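Long-range contacts in HcgB (PDB 5D5P), which probably acts as the guanylyltransferase that attaches a guanylyl group to the pyridinol precursor during biosynthesis of the [Fe]-hydrogenase cofactor: residues I30-K35 / L150-I155; K38-T44 / D62-L68; L68-S74 / I88-S92. All coordinates share one frame; numbering follows the deposited sequence.

Interaction 1. Residues I30-K35 / L150-I155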
ATOM      1  N   ILE A  30     -10.088 -13.066  -7.399  1.00 22.20           N
ATOM      2  CA  ILE A  30      -9.590 -11.733  -7.740  1.00 20.48           C
ATOM      3  C   ILE A  30      -9.454 -11.586  -9.270  1.00 24.48           C
ATOM      4  O   ILE A  30      -9.857 -10.569  -9.865  1.00 25.82           O
ATOM      5  CB  ILE A  30      -8.236 -11.463  -7.045  1.00 23.41           C
ATOM      6  CG1 ILE A  30      -8.451 -11.236  -5.540  1.00 23.45           C
ATOM      7  CG2 ILE A  30      -7.556 -10.220  -7.664  1.00 22.71           C
ATOM      8  CD1 ILE A  30      -7.145 -11.235  -4.702  1.00 21.52           C
ATOM      9  N   GLN A  31      -8.893 -12.598  -9.910  1.00 28.34           N
ATOM     10  CA  GLN A  31      -8.727 -12.537 -11.352  1.00 29.91           C
ATOM     11  C   GLN A  31     -10.090 -12.409 -12.034  1.00 31.56           C
ATOM     12  O   GLN A  31     -10.255 -11.639 -12.977  1.00 32.83           O
ATOM     13  CB  GLN A  31      -7.985 -13.772 -11.865  1.00 31.43           C
ATOM     14  CG  GLN A  31      -6.543 -13.848 -11.406  1.00 33.59           C
ATOM     15  CD  GLN A  31      -5.822 -15.072 -11.936  1.00 41.72           C
ATOM     16  OE1 GLN A  31      -6.389 -15.863 -12.689  1.00 44.08           O
ATOM     17  NE2 GLN A  31      -4.563 -15.232 -11.546  1.00 41.58           N
ATOM     18  N   SER A  32     -11.065 -13.157 -11.531  1.00 31.57           N
ATOM     19  CA  SER A  32     -12.401 -13.177 -12.107  1.00 32.25           C
ATOM     20  C   SER A  32     -13.097 -11.820 -12.001  1.00 30.03           C
ATOM     21  O   SER A  32     -13.727 -11.358 -12.941  1.00 33.57           O
ATOM     22  CB  SER A  32     -13.244 -14.263 -11.432  1.00 36.58           C
ATOM     23  OG  SER A  32     -14.545 -14.287 -11.974  1.00 39.67           O
ATOM     24  N   THR A  33     -12.951 -11.182 -10.845  1.00 24.70           N
ATOM     25  CA  THR A  33     -13.518  -9.883 -10.582  1.00 22.08           C
ATOM     26  C   THR A  33     -12.965  -8.844 -11.530  1.00 25.93           C
ATOM     27  O   THR A  33     -13.694  -7.985 -12.013  1.00 27.04           O
ATOM     28  CB  THR A  33     -13.215  -9.472  -9.129  1.00 26.77           C
ATOM     29  OG1 THR A  33     -13.850 -10.413  -8.254  1.00 29.99           O
ATOM     30  CG2 THR A  33     -13.731  -8.077  -8.833  1.00 26.55           C
ATOM     31  N   ILE A  34     -11.655  -8.907 -11.761  1.00 26.40           N
ATOM     32  CA  ILE A  34     -10.988  -7.954 -12.656  1.00 23.65           C
ATOM     33  C   ILE A  34     -11.403  -8.207 -14.105  1.00 24.78           C
ATOM     34  O   ILE A  34     -11.770  -7.280 -14.824  1.00 27.47           O
ATOM     35  CB  ILE A  34      -9.431  -8.013 -12.517  1.00 24.71           C
ATOM     36  CG1 ILE A  34      -8.995  -7.436 -11.164  1.00 23.89           C
ATOM     37  CG2 ILE A  34      -8.754  -7.265 -13.662  1.00 23.11           C
ATOM     38  CD1 ILE A  34      -7.519  -7.647 -10.809  1.00 26.03           C
ATOM     39  N   LYS A  35     -11.358  -9.462 -14.536  1.00 25.89           N
ATOM     40  CA  LYS A  35     -11.614  -9.773 -15.947  1.00 31.04           C
ATOM     41  C   LYS A  35     -13.087  -9.601 -16.319  1.00 33.35           C
ATOM     42  O   LYS A  35     -13.401  -9.346 -17.475  1.00 34.58           O
ATOM     43  CB  LYS A  35     -11.119 -11.180 -16.274  1.00 34.87           C
ATOM     44  CG  LYS A  35      -9.601 -11.295 -16.221  1.00 38.20           C
ATOM     45  CD  LYS A  35      -9.146 -12.731 -16.429  1.00 44.48           C
ATOM     46  CE  LYS A  35      -7.638 -12.838 -16.610  1.00 48.97           C
ATOM     47  NZ  LYS A  35      -7.145 -14.244 -16.405  1.00 51.00           N
ATOM     48  N   LEU A 150      -0.973  -6.172 -11.478  1.00 22.19           N
ATOM     49  CA  LEU A 150      -1.668  -7.287 -12.119  1.00 21.54           C
ATOM     50  C   LEU A 150      -0.860  -8.575 -11.997  1.00 24.28           C
ATOM     51  O   LEU A 150      -1.429  -9.614 -11.691  1.00 25.65           O
ATOM     52  CB  LEU A 150      -1.973  -6.985 -13.584  1.00 23.34           C
ATOM     53  CG  LEU A 150      -3.011  -5.880 -13.791  1.00 25.39           C
ATOM     54  CD1 LEU A 150      -2.980  -5.419 -15.235  1.00 26.16           C
ATOM     55  CD2 LEU A 150      -4.421  -6.334 -13.402  1.00 23.40           C
ATOM     56  N   GLU A 151       0.458  -8.516 -12.213  1.00 23.95           N
ATOM     57  CA  GLU A 151       1.293  -9.718 -12.166  1.00 28.26           C
ATOM     58  C   GLU A 151       1.260 -10.421 -10.817  1.00 28.80           C
ATOM     59  O   GLU A 151       1.327 -11.661 -10.754  1.00 29.21           O
ATOM     60  CB  GLU A 151       2.743  -9.355 -12.466  1.00 35.16           C
ATOM     61  CG  GLU A 151       3.011  -9.046 -13.886  1.00 46.82           C
ATOM     62  CD  GLU A 151       4.473  -8.788 -14.142  1.00 53.68           C
ATOM     63  OE1 GLU A 151       5.227  -8.601 -13.156  1.00 59.02           O
ATOM     64  OE2 GLU A 151       4.854  -8.777 -15.326  1.00 52.91           O
ATOM     65  N   ARG A 152       1.135  -9.637  -9.751  1.00 29.02           N
ATOM     66  CA  ARG A 152       1.209 -10.228  -8.426  1.00 32.49           C
ATOM     67  C   ARG A 152      -0.081 -10.941  -8.029  1.00 29.79           C
ATOM     68  O   ARG A 152      -0.071 -11.676  -7.047  1.00 30.00           O
ATOM     69  CB  ARG A 152       1.606  -9.188  -7.381  1.00 32.63           C
ATOM     70  CG  ARG A 152       0.660  -8.089  -7.227  1.00 29.16           C
ATOM     71  CD  ARG A 152       1.313  -6.987  -6.378  1.00 29.09           C
ATOM     72  NE  ARG A 152       1.442  -7.331  -4.961  1.00 29.21           N
ATOM     73  CZ  ARG A 152       0.428  -7.407  -4.098  1.00 26.02           C
ATOM     74  NH1 ARG A 152       0.678  -7.693  -2.825  1.00 24.34           N
ATOM     75  NH2 ARG A 152      -0.840  -7.247  -4.502  1.00 20.85           N
ATOM     76  N   ILE A 153      -1.167 -10.792  -8.808  1.00 27.35           N
ATOM     77  CA  ILE A 153      -2.318 -11.681  -8.609  1.00 25.36           C
ATOM     78  C   ILE A 153      -2.541 -12.602  -9.817  1.00 28.55           C
ATOM     79  O   ILE A 153      -3.613 -13.198  -9.966  1.00 29.37           O
ATOM     80  CB  ILE A 153      -3.633 -10.916  -8.263  1.00 24.87           C
ATOM     81  CG1 ILE A 153      -3.907  -9.734  -9.200  1.00 23.19           C
ATOM     82  CG2 ILE A 153      -3.537 -10.412  -6.835  1.00 26.25           C
ATOM     83  CD1 ILE A 153      -4.436 -10.148 -10.589  1.00 24.29           C
ATOM     84  N   GLY A 154      -1.503 -12.747 -10.639  1.00 27.82           N
ATOM     85  CA  GLY A 154      -1.451 -13.791 -11.658  1.00 30.76           C
ATOM     86  C   GLY A 154      -1.938 -13.399 -13.037  1.00 30.58           C
ATOM     87  O   GLY A 154      -2.109 -14.261 -13.916  1.00 31.70           O
ATOM     88  N   ILE A 155      -2.137 -12.106 -13.250  1.00 30.55           N
ATOM     89  CA  ILE A 155      -2.517 -11.617 -14.568  1.00 33.54           C
ATOM     90  C   ILE A 155      -1.304 -11.012 -15.258  1.00 32.80           C
ATOM     91  O   ILE A 155      -0.784  -9.986 -14.812  1.00 33.52           O
ATOM     92  CB  ILE A 155      -3.635 -10.564 -14.494  1.00 31.46           C
ATOM     93  CG1 ILE A 155      -4.928 -11.209 -13.999  1.00 34.62           C
ATOM     94  CG2 ILE A 155      -3.861  -9.963 -15.882  1.00 31.54           C
ATOM     95  CD1 ILE A 155      -6.116 -10.255 -13.924  1.00 35.48           C
TER

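Interaction 2. Residues K38-T44 / D62-L68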
ATOM      1  N   LYS A  38     -17.391  -4.778 -16.097  1.00 32.01           N
ATOM      2  CA  LYS A  38     -18.059  -4.204 -17.265  1.00 36.39           C
ATOM      3  C   LYS A  38     -17.897  -2.701 -17.348  1.00 37.02           C
ATOM      4  O   LYS A  38     -18.015  -2.123 -18.429  1.00 37.16           O
ATOM      5  CB  LYS A  38     -19.536  -4.591 -17.290  1.00 40.47           C
ATOM      6  CG  LYS A  38     -19.692  -6.094 -17.264  1.00 46.10           C
ATOM      7  CD  LYS A  38     -18.859  -6.724 -18.375  1.00 51.87           C
ATOM      8  CE  LYS A  38     -19.013  -8.241 -18.423  1.00 57.41           C
ATOM      9  NZ  LYS A  38     -18.289  -8.817 -19.587  1.00 62.58           N
ATOM     10  N   ASN A  39     -17.656  -2.072 -16.200  1.00 33.79           N
ATOM     11  CA  ASN A  39     -17.492  -0.634 -16.155  1.00 33.65           C
ATOM     12  C   ASN A  39     -16.339  -0.348 -15.218  1.00 32.43           C
ATOM     13  O   ASN A  39     -16.394  -0.627 -14.011  1.00 32.63           O
ATOM     14  CB  ASN A  39     -18.782   0.044 -15.692  1.00 38.97           C
ATOM     15  CG  ASN A  39     -19.861  -0.016 -16.737  1.00 45.59           C
ATOM     16  OD1 ASN A  39     -19.807   0.689 -17.741  1.00 47.69           O
ATOM     17  ND2 ASN A  39     -20.854  -0.865 -16.513  1.00 49.65           N
ATOM     18  N   VAL A  40     -15.287   0.229 -15.786  1.00 25.02           N
ATOM     19  CA  VAL A  40     -14.069   0.485 -15.035  1.00 24.57           C
ATOM     20  C   VAL A  40     -13.863   1.970 -14.939  1.00 25.62           C
ATOM     21  O   VAL A  40     -13.909   2.650 -15.952  1.00 25.79           O
ATOM     22  CB  VAL A  40     -12.849  -0.166 -15.723  1.00 27.22           C
ATOM     23  CG1 VAL A  40     -11.566   0.165 -14.978  1.00 25.09           C
ATOM     24  CG2 VAL A  40     -13.027  -1.689 -15.822  1.00 31.16           C
ATOM     25  N   THR A  41     -13.620   2.475 -13.731  1.00 24.94           N
ATOM     26  CA  THR A  41     -13.332   3.891 -13.547  1.00 24.05           C
ATOM     27  C   THR A  41     -11.890   4.066 -13.146  1.00 22.03           C
ATOM     28  O   THR A  41     -11.401   3.372 -12.262  1.00 22.41           O
ATOM     29  CB  THR A  41     -14.260   4.532 -12.481  1.00 21.24           C
ATOM     30  OG1 THR A  41     -15.586   4.649 -13.007  1.00 28.22           O
ATOM     31  CG2 THR A  41     -13.781   5.943 -12.107  1.00 22.92           C
ATOM     32  N   VAL A  42     -11.196   4.976 -13.820  1.00 22.14           N
ATOM     33  CA  VAL A  42      -9.841   5.323 -13.439  1.00 21.36           C
ATOM     34  C   VAL A  42      -9.914   6.662 -12.712  1.00 21.99           C
ATOM     35  O   VAL A  42     -10.431   7.642 -13.232  1.00 22.99           O
ATOM     36  CB  VAL A  42      -8.895   5.409 -14.648  1.00 22.14           C
ATOM     37  CG1 VAL A  42      -7.494   5.588 -14.170  1.00 19.35           C
ATOM     38  CG2 VAL A  42      -9.030   4.133 -15.513  1.00 24.22           C
ATOM     39  N   ALA A  43      -9.430   6.670 -11.483  1.00 21.36           N
ATOM     40  CA  ALA A  43      -9.585   7.812 -10.595  1.00 21.69           C
ATOM     41  C   ALA A  43      -8.511   8.839 -10.888  1.00 25.90           C
ATOM     42  O   ALA A  43      -7.640   9.081 -10.075  1.00 26.87           O
ATOM     43  CB  ALA A  43      -9.524   7.357  -9.112  1.00 24.76           C
ATOM     44  N   THR A  44      -8.572   9.434 -12.071  1.00 25.62           N
ATOM     45  CA  THR A  44      -7.618  10.460 -12.470  1.00 25.85           C
ATOM     46  C   THR A  44      -8.298  11.411 -13.409  1.00 25.45           C
ATOM     47  O   THR A  44      -9.286  11.051 -14.039  1.00 28.93           O
ATOM     48  CB  THR A  44      -6.406   9.860 -13.188  1.00 25.96           C
ATOM     49  OG1 THR A  44      -5.447  10.891 -13.417  1.00 28.68           O
ATOM     50  CG2 THR A  44      -6.828   9.263 -14.535  1.00 26.79           C
ATOM     51  N   ASP A  62     -13.623  -6.730 -21.250  1.00 46.30           N
ATOM     52  CA  ASP A  62     -14.597  -6.180 -22.201  1.00 50.41           C
ATOM     53  C   ASP A  62     -15.398  -5.093 -21.510  1.00 51.23           C
ATOM     54  O   ASP A  62     -16.603  -5.258 -21.292  1.00 53.15           O
ATOM     55  CB  ASP A  62     -15.539  -7.255 -22.733  1.00 54.33           C
ATOM     56  CG  ASP A  62     -14.823  -8.300 -23.546  1.00 66.64           C
ATOM     57  OD1 ASP A  62     -14.092  -7.909 -24.483  1.00 70.62           O
ATOM     58  OD2 ASP A  62     -14.987  -9.509 -23.257  1.00 72.69           O
ATOM     59  N   ALA A  63     -14.733  -4.007 -21.128  1.00 49.40           N
ATOM     60  CA  ALA A  63     -15.380  -3.011 -20.288  1.00 47.09           C
ATOM     61  C   ALA A  63     -15.442  -1.630 -20.910  1.00 47.87           C
ATOM     62  O   ALA A  63     -14.618  -1.284 -21.755  1.00 54.18           O
ATOM     63  CB  ALA A  63     -14.665  -2.932 -18.955  1.00 41.90           C
ATOM     64  N   ASN A  64     -16.442  -0.851 -20.511  1.00 41.16           N
ATOM     65  CA  ASN A  64     -16.400   0.586 -20.735  1.00 40.26           C
ATOM     66  C   ASN A  64     -15.406   1.130 -19.738  1.00 36.71           C
ATOM     67  O   ASN A  64     -15.607   0.940 -18.543  1.00 35.29           O
ATOM     68  CB  ASN A  64     -17.779   1.222 -20.521  1.00 43.78           C
ATOM     69  CG  ASN A  64     -18.865   0.554 -21.330  1.00 58.35           C
ATOM     70  OD1 ASN A  64     -18.657   0.167 -22.484  1.00 65.91           O
ATOM     71  ND2 ASN A  64     -20.037   0.394 -20.720  1.00 62.64           N
ATOM     72  N   ILE A  65     -14.372   1.845 -20.178  1.00 32.55           N
ATOM     73  CA  ILE A  65     -13.377   2.372 -19.225  1.00 25.94           C
ATOM     74  C   ILE A  65     -13.474   3.873 -19.243  1.00 26.13           C
ATOM     75  O   ILE A  65     -13.423   4.471 -20.302  1.00 28.08           O
ATOM     76  CB  ILE A  65     -11.922   1.947 -19.565  1.00 30.86           C
ATOM     77  CG1 ILE A  65     -11.829   0.424 -19.698  1.00 32.74           C
ATOM     78  CG2 ILE A  65     -10.976   2.432 -18.503  1.00 26.31           C
ATOM     79  CD1 ILE A  65     -10.468  -0.058 -20.176  1.00 36.79           C
ATOM     80  N   SER A  66     -13.601   4.496 -18.073  1.00 26.40           N
ATOM     81  CA  SER A  66     -13.897   5.934 -18.024  1.00 29.47           C
ATOM     82  C   SER A  66     -12.992   6.647 -17.040  1.00 26.36           C
ATOM     83  O   SER A  66     -12.576   6.039 -16.065  1.00 29.36           O
ATOM     84  CB  SER A  66     -15.351   6.148 -17.599  1.00 31.58           C
ATOM     85  OG  SER A  66     -16.230   5.495 -18.490  1.00 43.18           O
ATOM     86  N   MET A  67     -12.711   7.936 -17.273  1.00 28.20           N
ATOM     87  CA  MET A  67     -12.039   8.724 -16.224  1.00 28.00           C
ATOM     88  C   MET A  67     -13.082   9.144 -15.216  1.00 29.36           C
ATOM     89  O   MET A  67     -14.213   9.406 -15.565  1.00 33.81           O
ATOM     90  CB  MET A  67     -11.353   9.995 -16.751  1.00 36.00           C
ATOM     91  CG  MET A  67      -9.998   9.832 -17.379  1.00 42.32           C
ATOM     92  SD  MET A  67      -9.216  11.436 -17.738  1.00 45.24           S
ATOM     93  CE  MET A  67     -10.444  12.121 -18.842  1.00 54.67           C
ATOM     94  N   LEU A  68     -12.651   9.370 -13.995  1.00 28.21           N
ATOM     95  CA  LEU A  68     -13.522   9.916 -12.971  1.00 32.06           C
ATOM     96  C   LEU A  68     -13.707  11.400 -13.230  1.00 33.18           C
ATOM     97  O   LEU A  68     -12.722  12.118 -13.390  1.00 33.23           O
ATOM     98  CB  LEU A  68     -12.921   9.686 -11.592  1.00 29.80           C
ATOM     99  CG  LEU A  68     -13.684  10.197 -10.364  1.00 30.52           C
ATOM    100  CD1 LEU A  68     -14.992   9.448 -10.213  1.00 35.59           C
ATOM    101  CD2 LEU A  68     -12.832  10.014  -9.155  1.00 25.85           C
TER
HETATM  102  O   HOH W   1     -15.153  -7.601 -18.704  1.00 36.28           O
HETATM  103  O   HOH W   2     -19.112  -3.195 -20.982  1.00 49.44           O
HETATM  104  O   HOH W   3     -16.408   7.979 -13.295  1.00 61.83           O

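Interaction 3. Residues L68-S74 / I88-S92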
ATOM      1  N   LEU A  68     -12.651   9.370 -13.995  1.00 28.21           N
ATOM      2  CA  LEU A  68     -13.522   9.916 -12.971  1.00 32.06           C
ATOM      3  C   LEU A  68     -13.707  11.400 -13.230  1.00 33.18           C
ATOM      4  O   LEU A  68     -12.722  12.118 -13.390  1.00 33.23           O
ATOM      5  CB  LEU A  68     -12.921   9.686 -11.592  1.00 29.80           C
ATOM      6  CG  LEU A  68     -13.684  10.197 -10.364  1.00 30.52           C
ATOM      7  CD1 LEU A  68     -14.992   9.448 -10.213  1.00 35.59           C
ATOM      8  CD2 LEU A  68     -12.832  10.014  -9.155  1.00 25.85           C
ATOM      9  N   GLU A  69     -14.951  11.866 -13.316  1.00 32.15           N
ATOM     10  CA  GLU A  69     -15.161  13.270 -13.661  1.00 36.95           C
ATOM     11  C   GLU A  69     -14.861  14.206 -12.494  1.00 39.43           C
ATOM     12  O   GLU A  69     -14.393  15.331 -12.680  1.00 43.85           O
ATOM     13  CB  GLU A  69     -16.620  13.520 -14.058  1.00 44.08           C
ATOM     14  CG  GLU A  69     -17.115  13.021 -15.395  1.00 54.13           C
ATOM     15  CD  GLU A  69     -18.487  12.389 -15.255  1.00 62.17           C
ATOM     16  OE1 GLU A  69     -18.739  11.724 -14.221  1.00 64.39           O
ATOM     17  OE2 GLU A  69     -19.331  12.614 -16.145  1.00 64.56           O
ATOM     18  N   ILE A  70     -15.168  13.742 -11.294  1.00 32.45           N
ATOM     19  CA  ILE A  70     -14.925  14.480 -10.049  1.00 31.59           C
ATOM     20  C   ILE A  70     -13.435  14.645  -9.741  1.00 28.80           C
ATOM     21  O   ILE A  70     -12.712  13.679  -9.691  1.00 27.17           O
ATOM     22  CB  ILE A  70     -15.605  13.786  -8.846  1.00 36.14           C
ATOM     23  CG1 ILE A  70     -17.107  13.682  -9.062  1.00 41.20           C
ATOM     24  CG2 ILE A  70     -15.347  14.547  -7.561  1.00 38.89           C
ATOM     25  CD1 ILE A  70     -17.813  12.972  -7.937  1.00 42.04           C
ATOM     26  N   PRO A  71     -12.967  15.885  -9.574  1.00 32.45           N
ATOM     27  CA  PRO A  71     -11.559  16.037  -9.186  1.00 30.19           C
ATOM     28  C   PRO A  71     -11.251  15.384  -7.854  1.00 30.53           C
ATOM     29  O   PRO A  71     -12.097  15.368  -6.955  1.00 28.12           O
ATOM     30  CB  PRO A  71     -11.396  17.553  -9.072  1.00 29.62           C
ATOM     31  CG  PRO A  71     -12.500  18.122  -9.891  1.00 35.87           C
ATOM     32  CD  PRO A  71     -13.642  17.176  -9.743  1.00 33.60           C
ATOM     33  N   THR A  72     -10.023  14.898  -7.698  1.00 27.19           N
ATOM     34  CA  THR A  72      -9.707  14.057  -6.564  1.00 27.80           C
ATOM     35  C   THR A  72      -8.635  14.640  -5.647  1.00 26.74           C
ATOM     36  O   THR A  72      -8.238  13.973  -4.700  1.00 27.89           O
ATOM     37  CB  THR A  72      -9.214  12.674  -7.044  1.00 38.50           C
ATOM     38  OG1 THR A  72      -8.071  12.839  -7.886  1.00 46.07           O
ATOM     39  CG2 THR A  72     -10.305  11.975  -7.831  1.00 42.41           C
ATOM     40  N   ASN A  73      -8.159  15.862  -5.926  1.00 27.20           N
ATOM     41  CA  ASN A  73      -7.049  16.411  -5.126  1.00 27.61           C
ATOM     42  C   ASN A  73      -7.402  16.608  -3.642  1.00 28.86           C
ATOM     43  O   ASN A  73      -6.504  16.753  -2.799  1.00 25.65           O
ATOM     44  CB  ASN A  73      -6.522  17.711  -5.714  1.00 32.70           C
ATOM     45  CG  ASN A  73      -7.566  18.760  -5.796  1.00 39.42           C
ATOM     46  OD1 ASN A  73      -8.453  18.674  -6.639  1.00 44.27           O
ATOM     47  ND2 ASN A  73      -7.511  19.741  -4.893  1.00 41.32           N
ATOM     48  N   SER A  74      -8.693  16.632  -3.318  1.00 25.70           N
ATOM     49  CA  SER A  74      -9.089  16.790  -1.907  1.00 25.54           C
ATOM     50  C   SER A  74      -8.532  15.622  -1.083  1.00 20.54           C
ATOM     51  O   SER A  74      -8.257  15.753   0.124  1.00 23.25           O
ATOM     52  CB  SER A  74     -10.618  16.910  -1.776  1.00 29.13           C
ATOM     53  OG  SER A  74     -11.228  15.701  -2.146  1.00 29.57           O
ATOM     54  N   ILE A  88     -13.714   7.877  -3.603  1.00 19.93           N
ATOM     55  CA  ILE A  88     -14.580   8.850  -4.280  1.00 19.00           C
ATOM     56  C   ILE A  88     -15.237   8.205  -5.484  1.00 19.45           C
ATOM     57  O   ILE A  88     -16.435   8.389  -5.720  1.00 23.18           O
ATOM     58  CB  ILE A  88     -13.793  10.098  -4.743  1.00 19.79           C
ATOM     59  CG1 ILE A  88     -13.349  10.876  -3.526  1.00 22.37           C
ATOM     60  CG2 ILE A  88     -14.657  10.976  -5.646  1.00 24.81           C
ATOM     61  CD1 ILE A  88     -12.388  12.030  -3.840  1.00 22.32           C
ATOM     62  N   ALA A  89     -14.462   7.426  -6.246  1.00 20.83           N
ATOM     63  CA  ALA A  89     -15.038   6.761  -7.411  1.00 23.95           C
ATOM     64  C   ALA A  89     -16.040   5.686  -6.984  1.00 23.24           C
ATOM     65  O   ALA A  89     -17.137   5.584  -7.530  1.00 25.59           O
ATOM     66  CB  ALA A  89     -13.919   6.156  -8.308  1.00 20.30           C
ATOM     67  N   VAL A  90     -15.668   4.891  -5.992  1.00 21.86           N
ATOM     68  CA  VAL A  90     -16.594   3.902  -5.439  1.00 21.85           C
ATOM     69  C   VAL A  90     -17.938   4.493  -4.986  1.00 23.27           C
ATOM     70  O   VAL A  90     -19.017   3.946  -5.313  1.00 24.29           O
ATOM     71  CB  VAL A  90     -15.953   3.159  -4.256  1.00 23.27           C
ATOM     72  CG1 VAL A  90     -17.006   2.344  -3.475  1.00 25.84           C
ATOM     73  CG2 VAL A  90     -14.812   2.286  -4.754  1.00 22.85           C
ATOM     74  N   ASP A  91     -17.895   5.618  -4.281  1.00 20.92           N
ATOM     75  CA  ASP A  91     -19.098   6.124  -3.629  1.00 21.30           C
ATOM     76  C   ASP A  91     -19.960   6.991  -4.523  1.00 22.67           C
ATOM     77  O   ASP A  91     -21.114   7.242  -4.210  1.00 24.34           O
ATOM     78  CB  ASP A  91     -18.711   6.904  -2.368  1.00 23.25           C
ATOM     79  CG  ASP A  91     -18.118   5.993  -1.307  1.00 27.86           C
ATOM     80  OD1 ASP A  91     -18.267   4.751  -1.435  1.00 28.40           O
ATOM     81  OD2 ASP A  91     -17.484   6.494  -0.363  1.00 29.40           O
ATOM     82  N   SER A  92     -19.408   7.441  -5.644  1.00 24.51           N
ATOM     83  CA  SER A  92     -20.138   8.395  -6.451  1.00 23.87           C
ATOM     84  C   SER A  92     -20.527   7.841  -7.818  1.00 26.95           C
ATOM     85  O   SER A  92     -21.182   8.536  -8.588  1.00 28.95           O
ATOM     86  CB  SER A  92     -19.306   9.688  -6.614  1.00 27.64           C
ATOM     87  OG  SER A  92     -18.164   9.447  -7.439  1.00 29.64           O
TER

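Interaction 1. Residues I30-K35 / L150-I155
With CG turned away from its own carbonyl carbon (chi1 -67°) and the chain extended beyond it, Q31 reaches from helix 24-35 to I153, whose CG1 sits between backbone N and carbonyl carbon (chi1 48°), turning the CG1-CD1 branch toward I34. The site is a Schellman motif ending helix 138-151: I155 N and G154 N bond back to L150 O and E151 O, with G154, at positive phi, its C-prime residue. The Q31 amide thus comes up to the I153 carbonyl in the type I turn E151-G154, the acceptor nearly in the amide plane. Behind it lies an apolar layer. I30 CG2 crosses over the CB and CG1 of I153 at 4.0 Å, while I34 meets I153 tip to tip, CD1 to CD1, and touches L150 CD2. I155 CG1 lies by Q31 CG, and its CD1 is shared between I34 CG2 and K35 CE. L123 of strand 122-128 covers I30 and I34, and G108 of the second subunit packs on I30 and I153. The amide lies close on G154, Q31 NE2 being 3.4 Å from G154 CA. Q31 NE2 donates to I153 O at 2.7 Å, in the carbonyl plane on a lone pair, the N-H...O angle being 170°.

Interaction 2. Residues K38-T44 / D62-L68
Strands 39-43 and 64-67 run parallel, their short axes 4.7 Å apart and 23° off alignment, joined by a ladder in which N64 N gives to K38 O, V40 N to N64 O, S66 N to V40 O, V42 N to S66 O and L68 N to V42 O. With helix 47-57 they form a beta-alpha-beta unit, and the pairing shows how such a crossover sets its two strands side by side. On the helix face, V40 CG2 meets A63 CB at 3.7 Å and V42 CG2 crosses I65 CG2 at 4.0 Å, with F50 and V53 of the helix packed on V42. On the other face N39 and N64 lie side by side, pointing the same way, their amide planes 51° apart. N64 ND2 donates to N39 OD1 at 3.0 Å, tilted 30° from the carbonyl plane. With an alanine in place of N39, the N64 amide would probably lose this acceptor and be free to turn. Further along, T41 CG2, placed opposite the backbone N, comes over L68 CB at 3.9 Å. At the strand entrance one water donates to both K38 O and D62 O, its oxygen 3.0 Å from K38 O.

Interaction 3. Residues L68-S74 / I88-S92
L68 and I88 meet methyl to methyl where the loop leaving strand 64-67 packs against helix 81-92, and the side chain of I88 shows how one residue can serve several partners in turn. Its CB points toward the loop and divides the work between two branches. The short branch, CG2, stands anti to the backbone N and touches two loop residues: L68 CD2 lies 4.1 Å from I88 CG2, the two side chains crossing at about a right angle, and I70 CG2 approaches the same methyl obliquely. The longer branch is set by chi1 at -68° and is extended at chi2 (172°), which carries it past CG1 to place CD1 at the far end of the loop. There I88 CD1 lies 4.3 Å from T72 CA, with S74 OG at a similar distance, so the tip meets a backbone carbon and a hydroxyl where CG2 meets methyls.

One turn further on, I70 CD1 touches both OG and CB of S92, at 3.6 Å from S92 OG. That hydroxyl is turned back into its own helix, where S92 OG donates to I88 O at 2.7 Å. Between these points L68 spreads its fork over A89: both of its methyls touch A89 CB, and L68 CD1 comes 3.9 Å from A89 CA. The small alanine thus lets leucine reach the helix backbone. A89 also packs on T41 of strand 39-43, which carries the apolar layer to the sheet. On the loop's outer side, N73 ND2 bonds to S14 O of the second subunit. The arrangement is that of the loop after edge strand 64-67 packed on the helix that follows it, in an alpha/beta fold with a mixed five-stranded sheet, consistent with membership of the Maf clan.

Overall arrangement
From the N terminus, helix 24-35 supplies the first half of interaction 1, whose partner comes only at the end of helix 138-151; this contact closes a long loop that encloses the other two. Inside it, 38-44 follows helix 24-35 and is closed by 62-68 after helix 47-57, making interaction 2. Interaction 3 begins at L68, shared by interactions 2 and 3, and closes when helix 81-92 packs back on the loop, so the two stand in series and do not cross. Their centres are about 12 Å apart, and T41 CG2 meets A89 CB at 3.8 Å. Interactions 1 and 3 lie on opposite sides of the chain's centre, about 24 Å between centres.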